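Local coordinates for chitin oligosaccahride binding protein NagB1 (Paenibacillus sp. FPU-7, PDB 7EHP) that binds N,N'-diacetylchitobiose and N,N',N''-triacetylchitotriose, probably as the extracellular solute-binding component of a sugar uptake system, at residues Thr115-Glu120 with Leu347-Ala352; Thr174-Thr179 with Pro186-Gly191; Phe267-Val270 with Gly274-Met277. All blocks are in the same frame, centred on the assembly; numbering follows the deposited sequence.

Contact 1 (Thr115-Glu120 with Leu347-Ala352); sequences TAYFVE and LRQFPA. With NAG (2-acetamido-2-deoxy-beta-D-glucopyranose), chain C.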
ATOM      1  N   THR A 115       0.408  10.768   4.089  1.00 15.98           N
ATOM      2  CA  THR A 115      -0.086  11.664   3.055  1.00 16.67           C
ATOM      3  C   THR A 115      -1.335  11.140   2.391  1.00 16.04           C
ATOM      4  O   THR A 115      -1.950  11.876   1.617  1.00 17.52           O
ATOM      5  CB  THR A 115       0.955  11.896   1.954  1.00 16.38           C
ATOM      6  OG1 THR A 115       1.369  10.634   1.422  1.00 13.66           O
ATOM      7  CG2 THR A 115       2.166  12.712   2.474  1.00 12.93           C
ATOM      8  N   ALA A 116      -1.687   9.875   2.632  1.00 15.18           N
ATOM      9  CA  ALA A 116      -2.821   9.260   1.969  1.00 16.19           C
ATOM     10  C   ALA A 116      -3.504   8.274   2.906  1.00 18.36           C
ATOM     11  O   ALA A 116      -2.887   7.730   3.821  1.00 20.16           O
ATOM     12  CB  ALA A 116      -2.403   8.513   0.699  1.00 16.34           C
ATOM     13  N   TYR A 117      -4.787   8.054   2.652  1.00 21.15           N
ATOM     14  CA  TYR A 117      -5.486   6.868   3.112  1.00 22.16           C
ATOM     15  C   TYR A 117      -5.561   5.884   1.951  1.00 18.15           C
ATOM     16  O   TYR A 117      -5.862   6.274   0.817  1.00 20.39           O
ATOM     17  CB  TYR A 117      -6.895   7.216   3.603  1.00 20.58           C
ATOM     18  CG  TYR A 117      -7.790   6.020   3.817  1.00 24.92           C
ATOM     19  CD1 TYR A 117      -7.718   5.282   4.990  1.00 21.12           C
ATOM     20  CD2 TYR A 117      -8.700   5.623   2.837  1.00 22.44           C
ATOM     21  CE1 TYR A 117      -8.535   4.189   5.195  1.00 23.95           C
ATOM     22  CE2 TYR A 117      -9.522   4.539   3.035  1.00 24.36           C
ATOM     23  CZ  TYR A 117      -9.434   3.826   4.218  1.00 27.42           C
ATOM     24  OH  TYR A 117     -10.240   2.741   4.416  1.00 25.97           O
ATOM     25  N   PHE A 118      -5.285   4.616   2.224  1.00 19.48           N
ATOM     26  CA  PHE A 118      -5.328   3.598   1.182  1.00 18.69           C
ATOM     27  C   PHE A 118      -6.383   2.558   1.527  1.00 19.61           C
ATOM     28  O   PHE A 118      -6.686   2.339   2.700  1.00 17.93           O
ATOM     29  CB  PHE A 118      -3.936   2.926   0.989  1.00 20.35           C
ATOM     30  CG  PHE A 118      -3.655   1.780   1.939  1.00 17.73           C
ATOM     31  CD1 PHE A 118      -4.065   0.481   1.642  1.00 20.08           C
ATOM     32  CD2 PHE A 118      -2.966   2.003   3.122  1.00 22.32           C
ATOM     33  CE1 PHE A 118      -3.809  -0.576   2.530  1.00 17.98           C
ATOM     34  CE2 PHE A 118      -2.708   0.968   4.010  1.00 19.45           C
ATOM     35  CZ  PHE A 118      -3.122  -0.326   3.710  1.00 19.55           C
ATOM     36  N   VAL A 119      -6.970   1.948   0.488  1.00 16.25           N
ATOM     37  CA  VAL A 119      -7.603   0.633   0.584  1.00 18.68           C
ATOM     38  C   VAL A 119      -7.009  -0.249  -0.503  1.00 15.93           C
ATOM     39  O   VAL A 119      -6.525   0.238  -1.527  1.00 20.36           O
ATOM     40  CB  VAL A 119      -9.157   0.653   0.448  1.00 20.86           C
ATOM     41  CG1 VAL A 119      -9.817   1.209   1.684  1.00 18.81           C
ATOM     42  CG2 VAL A 119      -9.596   1.425  -0.794  1.00 18.17           C
ATOM     43  N   GLU A 120      -7.043  -1.558  -0.278  1.00 18.15           N
ATOM     44  CA  GLU A 120      -6.695  -2.539  -1.296  1.00 20.45           C
ATOM     45  C   GLU A 120      -7.913  -3.398  -1.571  1.00 18.24           C
ATOM     46  O   GLU A 120      -8.577  -3.848  -0.639  1.00 16.72           O
ATOM     47  CB  GLU A 120      -5.536  -3.424  -0.850  1.00 19.56           C
ATOM     48  CG  GLU A 120      -4.210  -2.731  -0.826  1.00 17.99           C
ATOM     49  CD  GLU A 120      -3.075  -3.655  -0.432  1.00 18.61           C
ATOM     50  OE1 GLU A 120      -3.239  -4.899  -0.550  1.00 11.89           O
ATOM     51  OE2 GLU A 120      -2.029  -3.124   0.008  1.00 18.58           O
ATOM     52  N   LEU A 347     -16.388  -0.242   5.343  1.00 46.47           N
ATOM     53  CA  LEU A 347     -16.286  -1.509   6.057  1.00 39.95           C
ATOM     54  C   LEU A 347     -15.236  -1.434   7.160  1.00 32.53           C
ATOM     55  O   LEU A 347     -14.398  -0.532   7.207  1.00 34.50           O
ATOM     56  CB  LEU A 347     -15.934  -2.653   5.100  1.00 34.92           C
ATOM     57  CG  LEU A 347     -16.572  -2.618   3.713  1.00 42.20           C
ATOM     58  CD1 LEU A 347     -16.068  -3.773   2.841  1.00 33.78           C
ATOM     59  CD2 LEU A 347     -18.095  -2.633   3.824  1.00 45.54           C
ATOM     60  N   ARG A 348     -15.300  -2.407   8.063  1.00 31.15           N
ATOM     61  CA  ARG A 348     -14.276  -2.551   9.086  1.00 32.44           C
ATOM     62  C   ARG A 348     -12.919  -2.772   8.428  1.00 30.43           C
ATOM     63  O   ARG A 348     -12.816  -3.423   7.385  1.00 29.48           O
ATOM     64  CB  ARG A 348     -14.628  -3.717  10.004  1.00 40.31           C
ATOM     65  CG  ARG A 348     -15.537  -3.343  11.170  1.00 43.14           C
ATOM     66  CD  ARG A 348     -15.666  -4.523  12.091  1.00 36.88           C
ATOM     67  NE  ARG A 348     -16.204  -5.646  11.339  1.00 44.49           N
ATOM     68  CZ  ARG A 348     -15.630  -6.841  11.280  1.00 52.22           C
ATOM     69  NH1 ARG A 348     -14.493  -7.056  11.940  1.00 47.98           N
ATOM     70  NH2 ARG A 348     -16.185  -7.812  10.557  1.00 46.41           N
ATOM     71  N   GLN A 349     -11.872  -2.215   9.025  1.00 28.29           N
ATOM     72  CA  GLN A 349     -10.592  -2.119   8.336  1.00 28.45           C
ATOM     73  C   GLN A 349      -9.486  -2.822   9.097  1.00 24.26           C
ATOM     74  O   GLN A 349      -9.494  -2.875  10.327  1.00 28.97           O
ATOM     75  CB  GLN A 349     -10.203  -0.662   8.113  1.00 32.25           C
ATOM     76  CG  GLN A 349     -11.384   0.147   7.694  1.00 34.67           C
ATOM     77  CD  GLN A 349     -11.015   1.213   6.733  1.00 37.06           C
ATOM     78  OE1 GLN A 349      -9.864   1.653   6.686  1.00 41.49           O
ATOM     79  NE2 GLN A 349     -11.968   1.599   5.896  1.00 44.85           N
ATOM     80  N   PHE A 350      -8.527  -3.349   8.341  1.00 18.54           N
ATOM     81  CA  PHE A 350      -7.302  -3.852   8.931  1.00 19.44           C
ATOM     82  C   PHE A 350      -6.109  -3.278   8.181  1.00 19.03           C
ATOM     83  O   PHE A 350      -6.201  -2.999   6.979  1.00 19.96           O
ATOM     84  CB  PHE A 350      -7.258  -5.397   8.932  1.00 16.97           C
ATOM     85  CG  PHE A 350      -7.470  -6.046   7.587  1.00 20.57           C
ATOM     86  CD1 PHE A 350      -8.754  -6.276   7.097  1.00 21.99           C
ATOM     87  CD2 PHE A 350      -6.391  -6.513   6.850  1.00 17.98           C
ATOM     88  CE1 PHE A 350      -8.956  -6.907   5.871  1.00 21.73           C
ATOM     89  CE2 PHE A 350      -6.590  -7.145   5.628  1.00 18.42           C
ATOM     90  CZ  PHE A 350      -7.871  -7.338   5.136  1.00 18.79           C
ATOM     91  N   PRO A 351      -4.992  -3.059   8.863  1.00 18.34           N
ATOM     92  CA  PRO A 351      -3.814  -2.507   8.188  1.00 18.02           C
ATOM     93  C   PRO A 351      -3.093  -3.580   7.383  1.00 17.89           C
ATOM     94  O   PRO A 351      -3.344  -4.776   7.520  1.00 16.91           O
ATOM     95  CB  PRO A 351      -2.945  -1.989   9.344  1.00 15.21           C
ATOM     96  CG  PRO A 351      -3.335  -2.825  10.515  1.00 17.66           C
ATOM     97  CD  PRO A 351      -4.809  -3.137  10.322  1.00 18.40           C
ATOM     98  N   ALA A 352      -2.194  -3.128   6.512  1.00 15.91           N
ATOM     99  CA  ALA A 352      -1.368  -4.076   5.773  1.00 16.51           C
ATOM    100  C   ALA A 352      -0.498  -4.853   6.749  1.00 17.06           C
ATOM    101  O   ALA A 352      -0.023  -4.304   7.746  1.00 18.46           O
ATOM    102  CB  ALA A 352      -0.494  -3.331   4.760  1.00 15.80           C
TER
HETATM  103  C1  NAG C   2       2.602   0.002  -0.670  1.00 18.97           C
HETATM  104  C2  NAG C   2       3.696  -0.865  -0.056  1.00 16.84           C
HETATM  105  C3  NAG C   2       3.082  -2.079   0.625  1.00 14.29           C
HETATM  106  C4  NAG C   2       2.050  -1.630   1.647  1.00 14.29           C
HETATM  107  C5  NAG C   2       1.012  -0.724   0.987  1.00 18.03           C
HETATM  108  C6  NAG C   2       0.004  -0.157   1.961  1.00 18.06           C
HETATM  109  C7  NAG C   2       6.002  -0.995  -0.896  1.00 18.56           C
HETATM  110  C8  NAG C   2       6.890  -1.487  -1.982  1.00 16.85           C
HETATM  111  N2  NAG C   2       4.695  -1.263  -1.038  1.00 17.16           N
HETATM  112  O3  NAG C   2       4.107  -2.818   1.271  1.00 17.15           O
HETATM  113  O4  NAG C   2       1.382  -2.753   2.207  1.00 14.14           O
HETATM  114  O5  NAG C   2       1.654   0.388   0.349  1.00 13.78           O
HETATM  115  O6  NAG C   2       0.630   0.489   3.062  1.00 19.21           O
HETATM  116  O7  NAG C   2       6.445  -0.385   0.084  1.00 17.90           O

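Contact 2 (Thr174-Thr179 with Pro186-Gly191); sequences TLWVRT and PGFVRG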
ATOM      1  N   THR A 174      -5.174 -10.210   2.375  1.00 12.60           N
ATOM      2  CA  THR A 174      -6.647 -10.195   2.504  1.00 16.08           C
ATOM      3  C   THR A 174      -7.224 -11.596   2.494  1.00 17.80           C
ATOM      4  O   THR A 174      -8.219 -11.860   3.180  1.00 15.35           O
ATOM      5  CB  THR A 174      -7.279  -9.396   1.348  1.00 16.96           C
ATOM      6  OG1 THR A 174      -7.028  -7.993   1.447  1.00 21.01           O
ATOM      7  CG2 THR A 174      -8.799  -9.643   1.236  1.00 17.69           C
ATOM      8  N   LEU A 175      -6.602 -12.515   1.752  1.00 13.98           N
ATOM      9  CA  LEU A 175      -7.132 -13.871   1.753  1.00 16.29           C
ATOM     10  C   LEU A 175      -6.952 -14.537   3.111  1.00 17.06           C
ATOM     11  O   LEU A 175      -7.902 -15.121   3.631  1.00 21.67           O
ATOM     12  CB  LEU A 175      -6.484 -14.687   0.638  1.00 15.68           C
ATOM     13  CG  LEU A 175      -7.286 -14.615  -0.667  1.00 20.77           C
ATOM     14  CD1 LEU A 175      -6.543 -15.336  -1.798  1.00 17.19           C
ATOM     15  CD2 LEU A 175      -8.664 -15.229  -0.451  1.00 21.80           C
ATOM     16  N   TRP A 176      -5.753 -14.459   3.722  1.00 14.11           N
ATOM     17  CA  TRP A 176      -5.646 -15.172   4.999  1.00 15.32           C
ATOM     18  C   TRP A 176      -6.348 -14.410   6.117  1.00 21.83           C
ATOM     19  O   TRP A 176      -6.733 -15.018   7.117  1.00 22.63           O
ATOM     20  CB  TRP A 176      -4.193 -15.486   5.454  1.00 16.26           C
ATOM     21  CG  TRP A 176      -3.388 -14.343   6.119  1.00 16.30           C
ATOM     22  CD1 TRP A 176      -3.527 -13.922   7.407  1.00 17.01           C
ATOM     23  CD2 TRP A 176      -2.211 -13.670   5.617  1.00 13.15           C
ATOM     24  NE1 TRP A 176      -2.614 -12.939   7.702  1.00 16.70           N
ATOM     25  CE2 TRP A 176      -1.789 -12.766   6.624  1.00 19.52           C
ATOM     26  CE3 TRP A 176      -1.509 -13.694   4.400  1.00 16.46           C
ATOM     27  CZ2 TRP A 176      -0.700 -11.901   6.455  1.00 16.56           C
ATOM     28  CZ3 TRP A 176      -0.436 -12.834   4.232  1.00 14.28           C
ATOM     29  CH2 TRP A 176      -0.039 -11.948   5.257  1.00 17.55           C
ATOM     30  N   VAL A 177      -6.517 -13.089   5.981  1.00 18.89           N
ATOM     31  CA  VAL A 177      -7.318 -12.351   6.955  1.00 17.36           C
ATOM     32  C   VAL A 177      -8.798 -12.687   6.785  1.00 17.61           C
ATOM     33  O   VAL A 177      -9.542 -12.790   7.771  1.00 21.93           O
ATOM     34  CB  VAL A 177      -7.069 -10.828   6.858  1.00 21.14           C
ATOM     35  CG1 VAL A 177      -8.142 -10.038   7.658  1.00 16.75           C
ATOM     36  CG2 VAL A 177      -5.649 -10.468   7.344  1.00 18.49           C
ATOM     37  N   ARG A 178      -9.252 -12.867   5.546  1.00 16.01           N
ATOM     38  CA  ARG A 178     -10.606 -13.374   5.326  1.00 22.54           C
ATOM     39  C   ARG A 178     -10.845 -14.664   6.105  1.00 21.77           C
ATOM     40  O   ARG A 178     -11.884 -14.832   6.759  1.00 17.64           O
ATOM     41  CB  ARG A 178     -10.855 -13.620   3.834  1.00 16.61           C
ATOM     42  CG  ARG A 178     -11.289 -12.374   3.038  1.00 17.64           C
ATOM     43  CD  ARG A 178     -12.786 -12.121   3.060  1.00 21.98           C
ATOM     44  NE  ARG A 178     -13.126 -10.900   2.332  1.00 20.57           N
ATOM     45  CZ  ARG A 178     -12.869  -9.666   2.773  1.00 22.65           C
ATOM     46  NH1 ARG A 178     -12.289  -9.497   3.947  1.00 19.31           N
ATOM     47  NH2 ARG A 178     -13.194  -8.599   2.046  1.00 20.85           N
ATOM     48  N   THR A 179      -9.888 -15.597   6.040  1.00 17.72           N
ATOM     49  CA  THR A 179     -10.133 -16.925   6.607  1.00 23.55           C
ATOM     50  C   THR A 179      -9.839 -16.988   8.098  1.00 20.25           C
ATOM     51  O   THR A 179     -10.530 -17.707   8.825  1.00 25.34           O
ATOM     52  CB  THR A 179      -9.298 -17.972   5.883  1.00 21.16           C
ATOM     53  OG1 THR A 179      -7.914 -17.637   6.041  1.00 19.14           O
ATOM     54  CG2 THR A 179      -9.670 -18.021   4.404  1.00 20.06           C
ATOM     55  N   PRO A 186      -1.338  -9.473  14.255  1.00 21.16           N
ATOM     56  CA  PRO A 186      -0.771  -9.174  15.585  1.00 21.84           C
ATOM     57  C   PRO A 186      -0.503 -10.434  16.398  1.00 20.16           C
ATOM     58  O   PRO A 186       0.478 -10.501  17.151  1.00 25.76           O
ATOM     59  CB  PRO A 186      -1.862  -8.301  16.221  1.00 24.24           C
ATOM     60  CG  PRO A 186      -2.526  -7.658  15.071  1.00 22.66           C
ATOM     61  CD  PRO A 186      -2.646  -8.802  14.105  1.00 17.49           C
ATOM     62  N   GLY A 187      -1.360 -11.446  16.254  1.00 21.11           N
ATOM     63  CA  GLY A 187      -1.120 -12.715  16.925  1.00 22.70           C
ATOM     64  C   GLY A 187       0.212 -13.338  16.548  1.00 22.43           C
ATOM     65  O   GLY A 187       0.914 -13.880  17.410  1.00 20.82           O
ATOM     66  N   PHE A 188       0.583 -13.260  15.261  1.00 20.00           N
ATOM     67  CA  PHE A 188       1.872 -13.796  14.815  1.00 21.43           C
ATOM     68  C   PHE A 188       3.024 -13.213  15.627  1.00 21.70           C
ATOM     69  O   PHE A 188       3.919 -13.937  16.075  1.00 20.11           O
ATOM     70  CB  PHE A 188       2.111 -13.498  13.327  1.00 16.86           C
ATOM     71  CG  PHE A 188       1.139 -14.158  12.383  1.00 18.56           C
ATOM     72  CD1 PHE A 188       0.489 -15.331  12.720  1.00 21.26           C
ATOM     73  CD2 PHE A 188       0.908 -13.604  11.121  1.00 21.23           C
ATOM     74  CE1 PHE A 188      -0.400 -15.936  11.833  1.00 21.13           C
ATOM     75  CE2 PHE A 188       0.022 -14.199  10.227  1.00 19.78           C
ATOM     76  CZ  PHE A 188      -0.638 -15.374  10.585  1.00 14.58           C
ATOM     77  N   VAL A 189       3.052 -11.888  15.784  1.00 21.25           N
ATOM     78  CA  VAL A 189       4.207 -11.284  16.438  1.00 19.23           C
ATOM     79  C   VAL A 189       4.146 -11.414  17.957  1.00 18.55           C
ATOM     80  O   VAL A 189       5.193 -11.351  18.612  1.00 23.84           O
ATOM     81  CB  VAL A 189       4.380  -9.808  16.032  1.00 27.08           C
ATOM     82  CG1 VAL A 189       4.480  -9.670  14.517  1.00 23.58           C
ATOM     83  CG2 VAL A 189       3.247  -8.975  16.565  1.00 30.62           C
ATOM     84  N   ARG A 190       2.974 -11.616  18.549  1.00 22.78           N
ATOM     85  CA  ARG A 190       2.929 -11.799  19.992  1.00 27.67           C
ATOM     86  C   ARG A 190       2.933 -13.264  20.404  1.00 30.70           C
ATOM     87  O   ARG A 190       3.003 -13.555  21.600  1.00 30.54           O
ATOM     88  CB  ARG A 190       1.729 -11.058  20.604  1.00 35.35           C
ATOM     89  CG  ARG A 190       0.329 -11.495  20.225  1.00 39.60           C
ATOM     90  CD  ARG A 190      -0.701 -10.648  21.022  1.00 47.20           C
ATOM     91  NE  ARG A 190      -1.038  -9.343  20.429  1.00 55.34           N
ATOM     92  CZ  ARG A 190      -0.386  -8.195  20.648  1.00 57.76           C
ATOM     93  NH1 ARG A 190      -0.801  -7.081  20.052  1.00 51.25           N
ATOM     94  NH2 ARG A 190       0.705  -8.152  21.412  1.00 57.03           N
ATOM     95  N   GLY A 191       2.913 -14.192  19.449  1.00 26.17           N
ATOM     96  CA  GLY A 191       3.033 -15.604  19.762  1.00 26.22           C
ATOM     97  C   GLY A 191       1.744 -16.313  20.098  1.00 22.12           C
ATOM     98  O   GLY A 191       1.790 -17.436  20.612  1.00 24.75           O
TER

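Contact 3 (Phe267-Val270 with Gly274-Met277); sequences FPDV and GDGM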
ATOM      1  N   PHE A 267     -13.006  -7.384  -1.698  1.00 17.66           N
ATOM      2  CA  PHE A 267     -12.793  -8.778  -2.071  1.00 19.32           C
ATOM      3  C   PHE A 267     -13.948  -9.638  -1.570  1.00 19.47           C
ATOM      4  O   PHE A 267     -14.409  -9.450  -0.443  1.00 20.26           O
ATOM      5  CB  PHE A 267     -11.476  -9.293  -1.485  1.00 20.41           C
ATOM      6  CG  PHE A 267     -11.051 -10.597  -2.047  1.00 17.28           C
ATOM      7  CD1 PHE A 267     -10.371 -10.657  -3.254  1.00 19.33           C
ATOM      8  CD2 PHE A 267     -11.379 -11.783  -1.392  1.00 23.13           C
ATOM      9  CE1 PHE A 267      -9.989 -11.889  -3.791  1.00 20.04           C
ATOM     10  CE2 PHE A 267     -11.015 -13.011  -1.912  1.00 18.64           C
ATOM     11  CZ  PHE A 267     -10.327 -13.073  -3.118  1.00 24.27           C
ATOM     12  N   PRO A 268     -14.425 -10.599  -2.368  1.00 22.53           N
ATOM     13  CA  PRO A 268     -15.536 -11.451  -1.924  1.00 19.09           C
ATOM     14  C   PRO A 268     -15.321 -12.072  -0.546  1.00 24.13           C
ATOM     15  O   PRO A 268     -14.192 -12.350  -0.126  1.00 24.10           O
ATOM     16  CB  PRO A 268     -15.602 -12.528  -3.014  1.00 23.89           C
ATOM     17  CG  PRO A 268     -15.113 -11.824  -4.236  1.00 23.07           C
ATOM     18  CD  PRO A 268     -14.009 -10.923  -3.747  1.00 22.27           C
ATOM     19  N   ASP A 269     -16.429 -12.267   0.167  1.00 25.22           N
ATOM     20  CA  ASP A 269     -16.384 -12.996   1.419  1.00 24.67           C
ATOM     21  C   ASP A 269     -16.161 -14.481   1.149  1.00 21.12           C
ATOM     22  O   ASP A 269     -16.439 -14.979   0.058  1.00 22.95           O
ATOM     23  CB  ASP A 269     -17.678 -12.782   2.192  1.00 26.01           C
ATOM     24  CG  ASP A 269     -17.728 -11.426   2.863  1.00 32.94           C
ATOM     25  OD1 ASP A 269     -16.659 -10.779   2.963  1.00 24.28           O
ATOM     26  OD2 ASP A 269     -18.832 -11.015   3.288  1.00 28.33           O
ATOM     27  N   VAL A 270     -15.632 -15.188   2.153  1.00 27.91           N
ATOM     28  CA  VAL A 270     -15.323 -16.609   2.026  1.00 30.30           C
ATOM     29  C   VAL A 270     -15.918 -17.458   3.144  1.00 33.26           C
ATOM     30  O   VAL A 270     -15.701 -18.672   3.162  1.00 33.78           O
ATOM     31  CB  VAL A 270     -13.801 -16.858   1.936  1.00 24.86           C
ATOM     32  CG1 VAL A 270     -13.155 -15.954   0.879  1.00 26.40           C
ATOM     33  CG2 VAL A 270     -13.159 -16.691   3.290  1.00 23.72           C
ATOM     34  N   GLY A 274     -12.758 -13.191   8.792  1.00 25.24           N
ATOM     35  CA  GLY A 274     -12.426 -11.849   8.340  1.00 18.80           C
ATOM     36  C   GLY A 274     -13.372 -11.330   7.276  1.00 26.61           C
ATOM     37  O   GLY A 274     -13.055 -10.365   6.568  1.00 25.63           O
ATOM     38  N   ASP A 275     -14.532 -11.972   7.133  1.00 26.57           N
ATOM     39  CA  ASP A 275     -15.525 -11.467   6.199  1.00 26.19           C
ATOM     40  C   ASP A 275     -15.956 -10.069   6.626  1.00 24.38           C
ATOM     41  O   ASP A 275     -15.911  -9.713   7.808  1.00 22.22           O
ATOM     42  CB  ASP A 275     -16.743 -12.392   6.117  1.00 23.64           C
ATOM     43  CG  ASP A 275     -16.459 -13.667   5.339  1.00 29.62           C
ATOM     44  OD1 ASP A 275     -15.331 -13.821   4.839  1.00 30.33           O
ATOM     45  OD2 ASP A 275     -17.367 -14.513   5.201  1.00 31.42           O
ATOM     46  N   GLY A 276     -16.355  -9.270   5.637  1.00 24.73           N
ATOM     47  CA  GLY A 276     -16.865  -7.944   5.871  1.00 24.44           C
ATOM     48  C   GLY A 276     -15.816  -6.889   6.116  1.00 32.68           C
ATOM     49  O   GLY A 276     -16.179  -5.728   6.346  1.00 37.38           O
ATOM     50  N   MET A 277     -14.534  -7.240   6.084  1.00 25.31           N
ATOM     51  CA  MET A 277     -13.477  -6.270   6.321  1.00 22.76           C
ATOM     52  C   MET A 277     -12.732  -5.963   5.030  1.00 25.30           C
ATOM     53  O   MET A 277     -12.790  -6.711   4.052  1.00 26.43           O
ATOM     54  CB  MET A 277     -12.493  -6.763   7.384  1.00 26.61           C
ATOM     55  CG  MET A 277     -13.134  -7.538   8.508  1.00 29.03           C
ATOM     56  SD  MET A 277     -11.891  -8.028   9.701  1.00 35.12           S
ATOM     57  CE  MET A 277     -11.399  -6.446  10.338  1.00 31.35           C
TER

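Contact 1 (Thr115-Glu120 with Leu347-Ala352)
F118 and A352 meet beside a bound N-acetylglucosamine, and the F118 side chain ties the protein contact to the sugar. At CB the chain turns so that CG sits between the backbone N and the carbonyl carbon (chi1 85°), which lays one face of the ring against the hydroxymethyl arm of the sugar. CG and CD1 of F118 are each 4.1 Å from NAG C6, which lies over the middle of the ring, 3.5 Å above its plane, in the geometry of a CH-pi contact. CD2 and CE1 come nearer, CE2 and CZ of F118 closest, at 3.6 Å from NAG C6. CE2 of F118 reaches NAG O6 at 3.5 Å. At the far end, CZ of F118 is 4.1 Å from A352 CB, while the A352 N approaches the ring edge near its plane. The same A352 CB touches NAG O4 at 3.2 Å, so the methyl borders both ring and sugar. This is the glycan pocket of a solute-binding protein of the PBP clan: strands 109-125 and 348-350 both pair with strand 277-288, whose S283 hydrogen-bonds the sugar, as does D354. With an alanine in place of F118, the C6 arm of the sugar would probably lose its aromatic floor and the A352 methyl an apolar neighbour. Further from the sugar, the Y117 phenol and the Q349 amide approach from opposite directions, their planes only 29° apart. The modelled hydroxyl is too close to the amide for the details of that bond to be trusted. Q349 NE2 makes a weak hydrogen bond of 3.5 Å to L347 O.

Contact 2 (Thr174-Thr179 with Pro186-Gly191)
W176 and F188 are brought together by two different first torsions: chi1 of 80° sets the indole CG between its own backbone N and carbonyl carbon, and chi1 of -64° puts the phenyl CG of F188 beside its backbone N, anti to the carbonyl carbon. Each swings its ring off its helix, W176 from helix 165-180 and F188 from helix 184-190, toward the other helix. The meeting is slight and slanting. Indole NE1 of W176 comes within 3.9 Å of CE2 of F188, and W176 CE2 is 4.3 Å from that same phenyl carbon. The five-membered ring of W176 and the F188 ring have centroids 5.8 Å apart and planes inclined at 45°, which is neither a stack nor a T-shaped pair. W195 serves both rings, stacking on F188 and meeting W176 edge-to-face; F353 makes a second edge-to-face pair with the indole. The contact thus belongs to a buried aromatic cluster that joins two consecutive helices across a short connection. With no hydrogen bond passing between the two segments, their direct hold is slight, non-directional van der Waals contact, and W195 supplies the more regular aromatic pairs.

Contact 3 (Phe267-Val270 with Gly274-Met277)
A type II beta turn, G274 to M277, lies at the end of the loop that joins strand 262-265 to strand 277-288, and the earlier limb of that loop, F267-V270, is fastened to it by a reciprocal pair of aspartates, D269 and D275. Each carboxylate accepts a backbone N-H from the residue that follows the other aspartate. D269 OD1 takes the N-H of G276 at 3.1 Å, with an N-H...O angle of 160°; D275 OD1 takes the N-H of V270 at 3.0 Å and almost straight, at 172°. Both donors come to the syn side of their oxygen but are tilted well out of the carboxylate plane. The two side chains share a first torsion, CG beside the backbone N and anti to the carbonyl carbon, and pass obliquely one over the other. Their carboxylates end up stacked, with planes only 8° apart and D269 CG 3.5 Å from D275 CB. The V270 methyl CG2 lies 3.9 Å from D275 OD1. The turn's own closing bond, M277 N to G274 O, is weak at 3.5 Å, so the aspartate bonds add a firmer hold on it. The other oxygen of D275, OD2, accepts the N-H of G271 within the loop. R178 of helix 165-180 binds the carbonyls of F267, P268 and M277, and R178 and R138 each make a long, weak ion pair with D269. Two negative groups this close, with OD1 of D269 and OD1 of D275 3.8 Å apart, would be expected to repel; the backbone N-H donors, and to a lesser degree the two nearby arginines, are likely to offset that cost.

Overall arrangement
Contact 1 lies about 8 Å from the centre of the chain; contacts 2 and 3 are further out, at about 17 and 19 Å, and the three contact centres are 14 to 16 Å apart. Along the chain, contact 2 closes before contact 3 opens, and both fall between the two halves of contact 1. F350 of contact 1 packs on V177 of helix 165-180 and on M277, where the contact 3 turn runs into strand 277-288. R178 of the same helix joins contacts 2 and 3 through its backbone: R178 O is 2.8 Å from G274 N, a probable hydrogen bond. Helix, loop and sheet are therefore packed together, and of the three contacts only contact 1 contributes residues to the sugar-binding pocket.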